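Local coordinates for protein putative phosphosugar isomerase (Silicibacter pomeroyi DSS-3, PDB 3FJ1) that is of uncertain function but, with two SIS domains, probably binds phosphosugars or related carbohydrate derivatives, at residues A32-V37 with S136-D141; A109-A114 with S130-V135; L124-A129 with G145-V150; S159-L164 with A178-L183. One frame throughout, in Å; residues are numbered along the deposited sequence. Where two conformers were deposited one is given.

Interaction 1: residues A32-V37 with S136-D141; sequences ARVAAV and SAHTID
NE2 of His138 sits against both methyl groups of Val37, 4.0 Å from CG1 and 4.1 Å from CG2. This places the far end of the imidazole on the flank of helix 8-41, where it covers strand 138-141, an outermost strand of the parallel sheet of the first SIS domain. The layering is that of an alpha/beta sandwich: the short helix and strand axes come within 9.6 Å and run in roughly opposing directions, at 145°. No hydrogen bond links the two segments, and the contact is made by side-chain packing. Val37 and His138 approach from opposite directions, while Val34 and His138 slide past one another, with Val34 CG2 lying 3.7 Å from His138 CB. The same methyl also meets the near part of the ring, at CG and ND1, obliquely to the ring plane. It gets there because it stands beside the backbone N of Val34, leaving CG1 anti to that N (chi1 177°). An alanine in place of His138 would remove the imidazole and is likely to leave the two Val37 methyls without their partner on the strand, opening a gap beneath the helix. Backbone bonds from His138 and Ile140 to strand 120-125 hold the strand in the sheet, and Leu166 of helix 153-171 packs against Val34. Farther along the strand, Val34 CG2 also meets Ile140 CG1, at 4.3 Å.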
loop_
_atom_site.group_PDB
_atom_site.type_symbol
_atom_site.label_atom_id
_atom_site.label_comp_id
_atom_site.label_asym_id
_atom_site.label_seq_id
_atom_site.Cartn_x
_atom_site.Cartn_y
_atom_site.Cartn_z
ATOM N N ALA A 32 -14.304 -19.540 17.229
ATOM C CA ALA A 32 -15.480 -20.239 16.725
ATOM C C ALA A 32 -16.741 -19.412 16.960
ATOM O O ALA A 32 -17.653 -19.371 16.118
ATOM C CB ALA A 32 -15.629 -21.597 17.387
ATOM N N ARG A 33 -16.786 -18.775 18.127
ATOM C CA ARG A 33 -17.920 -17.923 18.494
ATOM C C ARG A 33 -18.046 -16.723 17.555
ATOM O O ARG A 33 -19.154 -16.414 17.088
ATOM C CB ARG A 33 -17.779 -17.460 19.940
ATOM C CG ARG A 33 -18.121 -18.514 20.938
ATOM C CD ARG A 33 -17.852 -18.049 22.344
ATOM N NE ARG A 33 -18.292 -19.064 23.301
ATOM C CZ ARG A 33 -18.104 -19.006 24.616
ATOM N NH1 ARG A 33 -17.485 -17.976 25.166
ATOM N NH2 ARG A 33 -18.545 -19.992 25.387
ATOM N N VAL A 34 -16.926 -16.065 17.240
ATOM C CA VAL A 34 -16.966 -14.923 16.319
ATOM C C VAL A 34 -17.380 -15.400 14.921
ATOM O O VAL A 34 -18.203 -14.771 14.286
ATOM C CB VAL A 34 -15.637 -14.150 16.249
ATOM C CG1 VAL A 34 -15.718 -13.018 15.220
ATOM C CG2 VAL A 34 -15.262 -13.594 17.660
ATOM N N ALA A 35 -16.801 -16.507 14.447
ATOM C CA ALA A 35 -17.177 -17.090 13.152
ATOM C C ALA A 35 -18.674 -17.387 13.080
ATOM O O ALA A 35 -19.266 -17.163 12.051
ATOM C CB ALA A 35 -16.358 -18.355 12.849
ATOM N N ALA A 36 -19.268 -17.859 14.188
ATOM C CA ALA A 36 -20.705 -18.149 14.263
ATOM C C ALA A 36 -21.523 -16.851 14.085
ATOM O O ALA A 36 -22.488 -16.807 13.315
ATOM C CB ALA A 36 -21.052 -18.868 15.562
ATOM N N VAL A 37 -21.100 -15.792 14.773
ATOM C CA VAL A 37 -21.713 -14.466 14.627
ATOM C C VAL A 37 -21.624 -14.008 13.162
ATOM O O VAL A 37 -22.590 -13.499 12.607
ATOM C CB VAL A 37 -21.058 -13.444 15.577
ATOM C CG1 VAL A 37 -21.544 -12.025 15.263
ATOM C CG2 VAL A 37 -21.347 -13.815 17.069
ATOM N N SER A 136 -14.333 -2.567 20.275
ATOM C CA SER A 136 -14.724 -3.646 19.374
ATOM C C SER A 136 -15.867 -4.499 19.914
ATOM O O SER A 136 -16.032 -4.597 21.114
ATOM C CB SER A 136 -13.523 -4.512 19.048
ATOM O OG SER A 136 -12.448 -3.693 18.584
ATOM N N ALA A 137 -16.663 -5.077 19.019
ATOM C CA ALA A 137 -17.736 -5.982 19.394
ATOM C C ALA A 137 -17.169 -7.305 19.891
ATOM O O ALA A 137 -17.731 -7.925 20.793
ATOM C CB ALA A 137 -18.722 -6.209 18.205
ATOM N N HIS A 138 -16.051 -7.732 19.301
ATOM C CA HIS A 138 -15.374 -8.946 19.691
ATOM C C HIS A 138 -13.872 -8.743 19.665
ATOM O O HIS A 138 -13.352 -8.009 18.822
ATOM C CB HIS A 138 -15.724 -10.069 18.715
ATOM C CG HIS A 138 -17.184 -10.357 18.645
ATOM N ND1 HIS A 138 -17.823 -11.151 19.568
ATOM C CD2 HIS A 138 -18.135 -9.947 17.779
ATOM C CE1 HIS A 138 -19.112 -11.203 19.287
ATOM N NE2 HIS A 138 -19.331 -10.474 18.209
ATOM N N THR A 139 -13.175 -9.413 20.582
ATOM C CA THR A 139 -11.722 -9.397 20.583
ATOM C C THR A 139 -11.193 -10.809 20.529
ATOM O O THR A 139 -11.615 -11.678 21.306
ATOM C CB THR A 139 -11.168 -8.692 21.797
ATOM O OG1 THR A 139 -11.579 -7.325 21.726
ATOM C CG2 THR A 139 -9.599 -8.791 21.840
ATOM N N ILE A 140 -10.282 -11.052 19.601
ATOM C CA ILE A 140 -9.586 -12.316 19.544
ATOM C C ILE A 140 -8.153 -12.083 20.044
ATOM O O ILE A 140 -7.345 -11.370 19.407
ATOM C CB ILE A 140 -9.581 -12.907 18.124
ATOM C CG1 ILE A 140 -11.011 -13.281 17.725
ATOM C CG2 ILE A 140 -8.657 -14.099 18.054
ATOM C CD1 ILE A 140 -11.215 -13.563 16.272
ATOM N N ASP A 141 -7.849 -12.668 21.200
ATOM C CA ASP A 141 -6.505 -12.633 21.765
ATOM C C ASP A 141 -5.594 -13.546 20.901
ATOM O O ASP A 141 -5.856 -14.754 20.748
ATOM C CB ASP A 141 -6.575 -13.134 23.200
ATOM C CG ASP A 141 -5.267 -13.012 23.967
ATOM O OD1 ASP A 141 -4.156 -12.938 23.393
ATOM O OD2 ASP A 141 -5.376 -13.047 25.219
#

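Interaction 2: residues A109-A114 with S130-V135; sequences AMTRNA and SPLAGV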
loop_
_atom_site.group_PDB
_atom_site.type_symbol
_atom_site.label_atom_id
_atom_site.label_comp_id
_atom_site.label_asym_id
_atom_site.label_seq_id
_atom_site.Cartn_x
_atom_site.Cartn_y
_atom_site.Cartn_z
ATOM N N ALA A 109 -9.594 5.029 16.972
ATOM C CA ALA A 109 -10.568 5.968 16.411
ATOM C C ALA A 109 -11.275 5.420 15.176
ATOM O O ALA A 109 -12.477 5.582 15.038
ATOM C CB ALA A 109 -9.937 7.311 16.092
HETATM N N MSE A 110 -10.513 4.808 14.277
HETATM C CA MSE A 110 -11.062 4.272 13.058
HETATM C C MSE A 110 -11.981 3.090 13.390
HETATM O O MSE A 110 -13.096 2.973 12.831
HETATM C CB MSE A 110 -9.929 3.895 12.115
HETATM C CG MSE A 110 -10.357 3.461 10.746
HETATM SE SE MSE A 110 -11.148 4.858 9.597
HETATM C CE MSE A 110 -12.912 4.326 10.103
ATOM N N THR A 111 -11.535 2.245 14.305
ATOM C CA THR A 111 -12.331 1.097 14.727
ATOM C C THR A 111 -13.613 1.539 15.445
ATOM O O THR A 111 -14.679 0.998 15.175
ATOM C CB THR A 111 -11.521 0.105 15.570
ATOM O OG1 THR A 111 -10.313 -0.234 14.877
ATOM C CG2 THR A 111 -12.354 -1.147 15.861
ATOM N N ARG A 112 -13.510 2.577 16.269
ATOM C CA ARG A 112 -14.670 3.130 16.962
ATOM C C ARG A 112 -15.688 3.691 15.960
ATOM O O ARG A 112 -16.893 3.415 16.051
ATOM C CB ARG A 112 -14.246 4.231 17.958
ATOM C CG ARG A 112 -15.422 4.876 18.693
ATOM C CD ARG A 112 -14.985 5.875 19.775
ATOM N NE ARG A 112 -14.323 7.059 19.213
ATOM C CZ ARG A 112 -13.038 7.391 19.381
ATOM N NH1 ARG A 112 -12.216 6.649 20.128
ATOM N NH2 ARG A 112 -12.559 8.496 18.789
ATOM N N ASN A 113 -15.198 4.468 15.003
ATOM C CA ASN A 113 -16.045 5.079 13.976
ATOM C C ASN A 113 -16.701 4.034 13.094
ATOM O O ASN A 113 -17.870 4.180 12.683
ATOM C CB ASN A 113 -15.254 6.089 13.110
ATOM C CG ASN A 113 -15.135 7.477 13.779
ATOM O OD1 ASN A 113 -15.336 7.617 15.005
ATOM N ND2 ASN A 113 -14.783 8.500 12.984
ATOM N N ALA A 114 -15.935 3.005 12.761
ATOM C CA ALA A 114 -16.472 1.906 11.943
ATOM C C ALA A 114 -17.736 1.316 12.603
ATOM O O ALA A 114 -18.734 1.094 11.919
ATOM C CB ALA A 114 -15.420 0.841 11.735
ATOM N N SER A 130 -7.030 -3.838 26.135
ATOM C CA SER A 130 -6.597 -2.587 25.518
ATOM C C SER A 130 -7.730 -1.652 25.127
ATOM O O SER A 130 -8.888 -2.057 25.050
ATOM C CB SER A 130 -5.836 -2.919 24.243
ATOM O OG SER A 130 -6.724 -3.546 23.356
ATOM N N PRO A 131 -7.402 -0.378 24.887
ATOM C CA PRO A 131 -8.383 0.562 24.351
ATOM C C PRO A 131 -9.125 0.031 23.093
ATOM O O PRO A 131 -10.333 0.191 22.981
ATOM C CB PRO A 131 -7.532 1.805 24.051
ATOM C CG PRO A 131 -6.452 1.746 25.092
ATOM C CD PRO A 131 -6.119 0.282 25.205
ATOM N N LEU A 132 -8.405 -0.615 22.178
ATOM C CA LEU A 132 -8.991 -1.191 20.969
ATOM C C LEU A 132 -10.011 -2.257 21.319
ATOM O O LEU A 132 -11.108 -2.263 20.767
ATOM C CB LEU A 132 -7.893 -1.801 20.085
ATOM C CG LEU A 132 -8.335 -2.341 18.713
ATOM C CD1 LEU A 132 -9.016 -1.238 17.832
ATOM C CD2 LEU A 132 -7.104 -2.972 17.975
ATOM N N ALA A 133 -9.654 -3.160 22.227
ATOM C CA ALA A 133 -10.598 -4.163 22.671
ATOM C C ALA A 133 -11.884 -3.469 23.101
ATOM O O ALA A 133 -12.994 -3.911 22.767
ATOM C CB ALA A 133 -10.019 -5.007 23.809
ATOM N N GLY A 134 -11.742 -2.352 23.807
ATOM C CA GLY A 134 -12.877 -1.639 24.349
ATOM C C GLY A 134 -13.826 -1.021 23.366
ATOM O O GLY A 134 -14.971 -0.733 23.722
ATOM N N VAL A 135 -13.366 -0.794 22.136
ATOM C CA VAL A 135 -14.229 -0.239 21.073
ATOM C C VAL A 135 -14.653 -1.294 20.035
ATOM O O VAL A 135 -15.282 -0.950 19.017
ATOM C CB VAL A 135 -13.589 1.002 20.385
ATOM C CG1 VAL A 135 -13.298 2.132 21.437
ATOM C CG2 VAL A 135 -12.329 0.627 19.589
#
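Thr111 overlaps the CD1 methyl of Leu132, the two side chains crossing at about a right angle. CD1 lies 3.4 Å from Thr111 OG1 and 3.6 Å from Thr111 CB, and it reaches this place because CG of Leu132 extends anti to the backbone N (chi1 -175°). The hydroxyl has its polar partner within its own helix, the carbonyl O of Ile107, so toward Leu132 it offers only van der Waals contact. Val135 fills the adjoining position: its CG2 methyl rests 4.1 Å from Thr111 CG2 and 4.0 Å from the backbone N of Arg112. Its CB packs on Arg112 CB at 4.1 Å, while the rest of the arginine chain leads away from the contact. The short, weakly bonded helix that presents Leu132 starts at an N-cap: Ser130 OG accepts from Ala133 N over 3.2 Å in a nearly straight bond (168°), and it is also hydrogen-bonded to Asp127 O. Leu132 further touches Ile107 of helix 105-116. Helix 105-116 and helix 131-134 thus lie side by side on one face of the parallel sheet, with Thr111 and Leu132 both resting on Ala97 of strand 93-99, Thr111 also on Cys121 and Leu132 on Ala123 of strand 120-125.

Interaction 3: residues L124-A129 with G145-V150; sequences LTNDAA and GPELSV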
loop_
_atom_site.group_PDB
_atom_site.type_symbol
_atom_site.label_atom_id
_atom_site.label_comp_id
_atom_site.label_asym_id
_atom_site.label_seq_id
_atom_site.Cartn_x
_atom_site.Cartn_y
_atom_site.Cartn_z
ATOM N N LEU A 124 -8.028 -8.167 16.478
ATOM C CA LEU A 124 -6.992 -9.186 16.633
ATOM C C LEU A 124 -5.837 -8.455 17.360
ATOM O O LEU A 124 -5.215 -7.548 16.807
ATOM C CB LEU A 124 -6.505 -9.728 15.293
ATOM C CG LEU A 124 -7.555 -10.330 14.345
ATOM C CD1 LEU A 124 -6.893 -10.992 13.116
ATOM C CD2 LEU A 124 -8.472 -11.298 15.046
ATOM N N THR A 125 -5.607 -8.825 18.611
ATOM C CA THR A 125 -4.676 -8.093 19.479
ATOM C C THR A 125 -4.042 -9.005 20.516
ATOM O O THR A 125 -4.601 -10.072 20.841
ATOM C CB THR A 125 -5.386 -6.849 20.161
ATOM O OG1 THR A 125 -4.462 -6.083 20.941
ATOM C CG2 THR A 125 -6.542 -7.231 21.045
ATOM N N ASN A 126 -2.862 -8.581 20.984
ATOM C CA ASN A 126 -2.118 -9.287 22.052
ATOM C C ASN A 126 -2.503 -8.764 23.449
ATOM O O ASN A 126 -1.968 -9.235 24.462
ATOM C CB ASN A 126 -0.600 -9.161 21.820
ATOM C CG ASN A 126 0.198 -10.292 22.459
ATOM O OD1 ASN A 126 -0.279 -11.434 22.587
ATOM N ND2 ASN A 126 1.444 -9.977 22.865
ATOM N N ASP A 127 -3.378 -7.761 23.507
ATOM C CA ASP A 127 -3.887 -7.268 24.790
ATOM C C ASP A 127 -5.401 -7.148 24.761
ATOM O O ASP A 127 -5.951 -6.158 24.261
ATOM C CB ASP A 127 -3.247 -5.926 25.148
ATOM C CG ASP A 127 -3.611 -5.469 26.548
ATOM O OD1 ASP A 127 -4.510 -6.078 27.173
ATOM O OD2 ASP A 127 -2.991 -4.491 27.011
ATOM N N ALA A 128 -6.077 -8.142 25.326
ATOM C CA ALA A 128 -7.536 -8.149 25.377
ATOM C C ALA A 128 -8.163 -7.055 26.264
ATOM O O ALA A 128 -9.373 -6.883 26.252
ATOM C CB ALA A 128 -8.031 -9.538 25.817
ATOM N N ALA A 129 -7.367 -6.347 27.060
ATOM C CA ALA A 129 -7.898 -5.283 27.902
ATOM C C ALA A 129 -7.544 -3.897 27.369
ATOM O O ALA A 129 -7.788 -2.905 28.044
ATOM C CB ALA A 129 -7.412 -5.438 29.346
ATOM N N GLY A 145 2.043 -13.671 23.476
ATOM C CA GLY A 145 2.819 -13.498 24.720
ATOM C C GLY A 145 3.660 -12.235 24.623
ATOM O O GLY A 145 3.553 -11.480 23.673
ATOM N N PRO A 146 4.487 -11.967 25.636
ATOM C CA PRO A 146 5.306 -10.755 25.573
ATOM C C PRO A 146 6.352 -10.807 24.451
ATOM O O PRO A 146 6.988 -11.842 24.240
ATOM C CB PRO A 146 5.985 -10.701 26.969
ATOM C CG PRO A 146 5.928 -12.095 27.502
ATOM C CD PRO A 146 4.696 -12.745 26.867
ATOM N N GLU A 147 6.479 -9.720 23.709
ATOM C CA GLU A 147 7.497 -9.637 22.675
ATOM C C GLU A 147 8.597 -8.845 23.333
ATOM O O GLU A 147 8.315 -7.893 24.032
ATOM C CB GLU A 147 7.051 -8.825 21.450
ATOM C CG GLU A 147 5.667 -9.096 20.826
ATOM C CD GLU A 147 5.516 -10.382 20.000
ATOM O OE1 GLU A 147 6.266 -10.635 18.988
ATOM O OE2 GLU A 147 4.549 -11.114 20.363
ATOM N N LEU A 148 9.844 -9.237 23.182
ATOM C CA LEU A 148 10.923 -8.323 23.592
ATOM C C LEU A 148 11.807 -7.957 22.409
ATOM O O LEU A 148 12.662 -7.064 22.539
ATOM C CB LEU A 148 11.735 -8.804 24.806
ATOM C CG LEU A 148 10.965 -8.718 26.132
ATOM C CD1 LEU A 148 11.882 -9.171 27.289
ATOM C CD2 LEU A 148 10.468 -7.309 26.333
ATOM N N SER A 149 11.591 -8.581 21.255
ATOM C CA SER A 149 12.367 -8.274 20.077
ATOM C C SER A 149 11.634 -7.233 19.228
ATOM O O SER A 149 10.396 -7.314 19.068
ATOM C CB SER A 149 12.622 -9.546 19.256
ATOM O OG SER A 149 11.409 -10.195 18.896
ATOM N N VAL A 150 12.399 -6.288 18.681
ATOM C CA VAL A 150 11.822 -5.312 17.760
ATOM C C VAL A 150 11.319 -6.025 16.512
ATOM O O VAL A 150 10.410 -5.534 15.867
ATOM C CB VAL A 150 12.806 -4.191 17.347
ATOM C CG1 VAL A 150 13.097 -3.293 18.556
ATOM C CG2 VAL A 150 14.072 -4.781 16.738
#
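The amide of Asn126 faces the backbone of Gly145 with both its polar atoms, ND2 giving to the carbonyl O and OD1 receiving from the N. The pairing joins two loops at the carboxyl-terminal edge of the SIS-domain sheet, the edge at which SIS domains usually bind sugar phosphates. The strong half is ND2 to Gly145 O, 2.7 Å with an N-H...O angle of 155°; the other, Gly145 N to Asn126 OD1 at 3.3 Å, is weak. The carbonyl oxygen lies close to the plane of the asparagine amide, but the amide nitrogen stands 44° out of the glycine's carbonyl plane, so the two flat groups are tilted against each other. OD1 takes a further bond from Ala144 N, which should help fix the rotation of the amide. A leucine in place of Asn126 would leave Gly145 O without this donor and would probably let the loop shift away from the strand end. Glu147, bent at chi2, has its OE1 hydrogen-bonded to Thr155 N; its OE2 lies 4.1 Å from Asn126 ND2, too far for a hydrogen bond. Two small turns shape the chain around Asn126: an ST turn spanning it, Asp127 N to Thr125 OG1 at 3.3 Å, and after it an Asx turn, in which Ala129 N meets Asp127 OD1 at 2.9 Å from above the carboxylate plane.

Interaction 4: residues S159-L164 with A178-L183; sequences SAVAGL and AALGNL
Helix-to-helix packing next to the first SIS-domain sheet brings helix 153-171 against the end of helix 174-181 and the first residue of helix 183-191. The interface is apolar and buried, carried by Val161 and Leu164 on one side and by Leu180 and Leu183 on the other. Val161 and Leu183 reach toward each other tip to tip, with Val161 CG2 3.6 Å from Leu183 CD1. One turn further along, Leu180 lays its two methyls against Leu164, one on the side chain and one on the backbone. Its CD2 methyl comes 3.8 Å from Leu164 CB, and its CD1 methyl settles on the carbonyl, 3.8 Å from Leu164 O. The first torsion of Leu180, with CG anti to the carbonyl carbon and beside the backbone N (chi1 -73°), carries both methyls to Leu164. The chain between Leu180 and Leu183 turns tightly, Leu183 N bonding to Leu180 O over 3.1 Å, and that turn sends both leucines to the same neighbouring helix. Leu310 of helix 308-326 touches Val161, Leu164 and Leu183. Helix 8-41 adds Leu23 against Val161 and Val20 against Leu183, while Leu164 also packs on Tyr60, Leu61 and Ala64 of helix 53-69. Between the two main pairs, Val161 CG1 approaches Leu180 CD2 more loosely, at 4.3 Å.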
loop_
_atom_site.group_PDB
_atom_site.type_symbol
_atom_site.label_atom_id
_atom_site.label_comp_id
_atom_site.label_asym_id
_atom_site.label_seq_id
_atom_site.Cartn_x
_atom_site.Cartn_y
_atom_site.Cartn_z
ATOM N N SER A 159 -0.961 -13.137 14.736
ATOM C CA SER A 159 -2.015 -12.262 14.180
ATOM C C SER A 159 -2.607 -12.901 12.913
ATOM O O SER A 159 -3.844 -12.995 12.731
ATOM C CB SER A 159 -1.483 -10.854 13.897
ATOM O OG SER A 159 -1.191 -10.135 15.110
ATOM N N ALA A 160 -1.717 -13.307 12.002
ATOM C CA ALA A 160 -2.137 -13.923 10.787
ATOM C C ALA A 160 -2.868 -15.242 11.039
ATOM O O ALA A 160 -3.920 -15.477 10.443
ATOM C CB ALA A 160 -0.942 -14.091 9.796
ATOM N N VAL A 161 -2.351 -16.068 11.949
ATOM C CA VAL A 161 -2.988 -17.330 12.267
ATOM C C VAL A 161 -4.393 -17.116 12.839
ATOM O O VAL A 161 -5.343 -17.787 12.397
ATOM C CB VAL A 161 -2.130 -18.197 13.204
ATOM C CG1 VAL A 161 -2.928 -19.348 13.734
ATOM C CG2 VAL A 161 -0.884 -18.694 12.429
ATOM N N ALA A 162 -4.523 -16.173 13.772
ATOM C CA ALA A 162 -5.833 -15.815 14.338
ATOM C C ALA A 162 -6.843 -15.453 13.248
ATOM O O ALA A 162 -7.992 -15.939 13.269
ATOM C CB ALA A 162 -5.719 -14.704 15.380
ATOM N N GLY A 163 -6.440 -14.566 12.334
ATOM C CA GLY A 163 -7.294 -14.171 11.205
ATOM C C GLY A 163 -7.627 -15.342 10.289
ATOM O O GLY A 163 -8.770 -15.489 9.844
ATOM N N LEU A 164 -6.647 -16.191 10.015
ATOM C CA LEU A 164 -6.878 -17.377 9.179
ATOM C C LEU A 164 -7.837 -18.381 9.829
ATOM O O LEU A 164 -8.655 -18.975 9.132
ATOM C CB LEU A 164 -5.560 -18.051 8.744
ATOM C CG LEU A 164 -4.725 -17.277 7.696
ATOM C CD1 LEU A 164 -3.357 -17.946 7.587
ATOM C CD2 LEU A 164 -5.400 -17.076 6.286
ATOM N N ALA A 178 -7.184 -27.965 8.783
ATOM C CA ALA A 178 -6.194 -29.049 8.978
ATOM C C ALA A 178 -4.797 -28.517 8.893
ATOM O O ALA A 178 -3.946 -28.894 9.710
ATOM C CB ALA A 178 -6.394 -30.171 7.940
ATOM N N ALA A 179 -4.536 -27.672 7.886
ATOM C CA ALA A 179 -3.233 -27.035 7.743
ATOM C C ALA A 179 -2.893 -26.174 8.960
ATOM O O ALA A 179 -1.782 -26.229 9.478
ATOM C CB ALA A 179 -3.191 -26.192 6.499
ATOM N N LEU A 180 -3.850 -25.369 9.392
ATOM C CA LEU A 180 -3.664 -24.538 10.599
ATOM C C LEU A 180 -3.284 -25.418 11.794
ATOM O O LEU A 180 -2.378 -25.075 12.574
ATOM C CB LEU A 180 -4.940 -23.749 10.906
ATOM C CG LEU A 180 -5.243 -22.576 9.968
ATOM C CD1 LEU A 180 -6.755 -22.148 10.070
ATOM C CD2 LEU A 180 -4.254 -21.364 10.195
ATOM N N GLY A 181 -3.987 -26.537 11.926
ATOM C CA GLY A 181 -3.758 -27.491 13.009
ATOM C C GLY A 181 -2.342 -28.027 13.041
ATOM O O GLY A 181 -1.804 -28.331 14.108
ATOM N N ASN A 182 -1.749 -28.196 11.868
ATOM C CA ASN A 182 -0.364 -28.674 11.751
ATOM C C ASN A 182 0.714 -27.591 11.744
ATOM O O ASN A 182 1.900 -27.912 11.637
ATOM C CB ASN A 182 -0.207 -29.505 10.485
ATOM C CG ASN A 182 -0.989 -30.805 10.546
ATOM O OD1 ASN A 182 -0.984 -31.492 11.569
ATOM N ND2 ASN A 182 -1.696 -31.125 9.460
ATOM N N LEU A 183 0.333 -26.317 11.869
ATOM C CA LEU A 183 1.312 -25.244 11.800
ATOM C C LEU A 183 2.461 -25.297 12.795
ATOM O O LEU A 183 3.561 -24.948 12.414
ATOM C CB LEU A 183 0.674 -23.858 11.865
ATOM C CG LEU A 183 0.266 -23.237 10.532
ATOM C CD1 LEU A 183 -0.420 -21.869 10.807
ATOM C CD2 LEU A 183 1.452 -23.095 9.570
#

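From the N terminus, helix 8-41 supplies the first half of interaction 1, whose loop of 98 intervening residues closes only at strand 138-141, the edge of the first sheet. Interaction 2 opens and closes within that loop, tying two helices on one sheet face. Interaction 3 starts inside both loops and ends beyond them, so it crosses interactions 1 and 2; strand 120-125 carries one side of it and its sheet neighbour 138-141 one side of interaction 1. Interaction 4 follows in series, joining helix 153-171 to the helices after it. It still touches the sheet: Ala162 meets Ile140 of interaction 1, and Leu124 of interaction 3 rests against the backbone of Ser159 and Gly163.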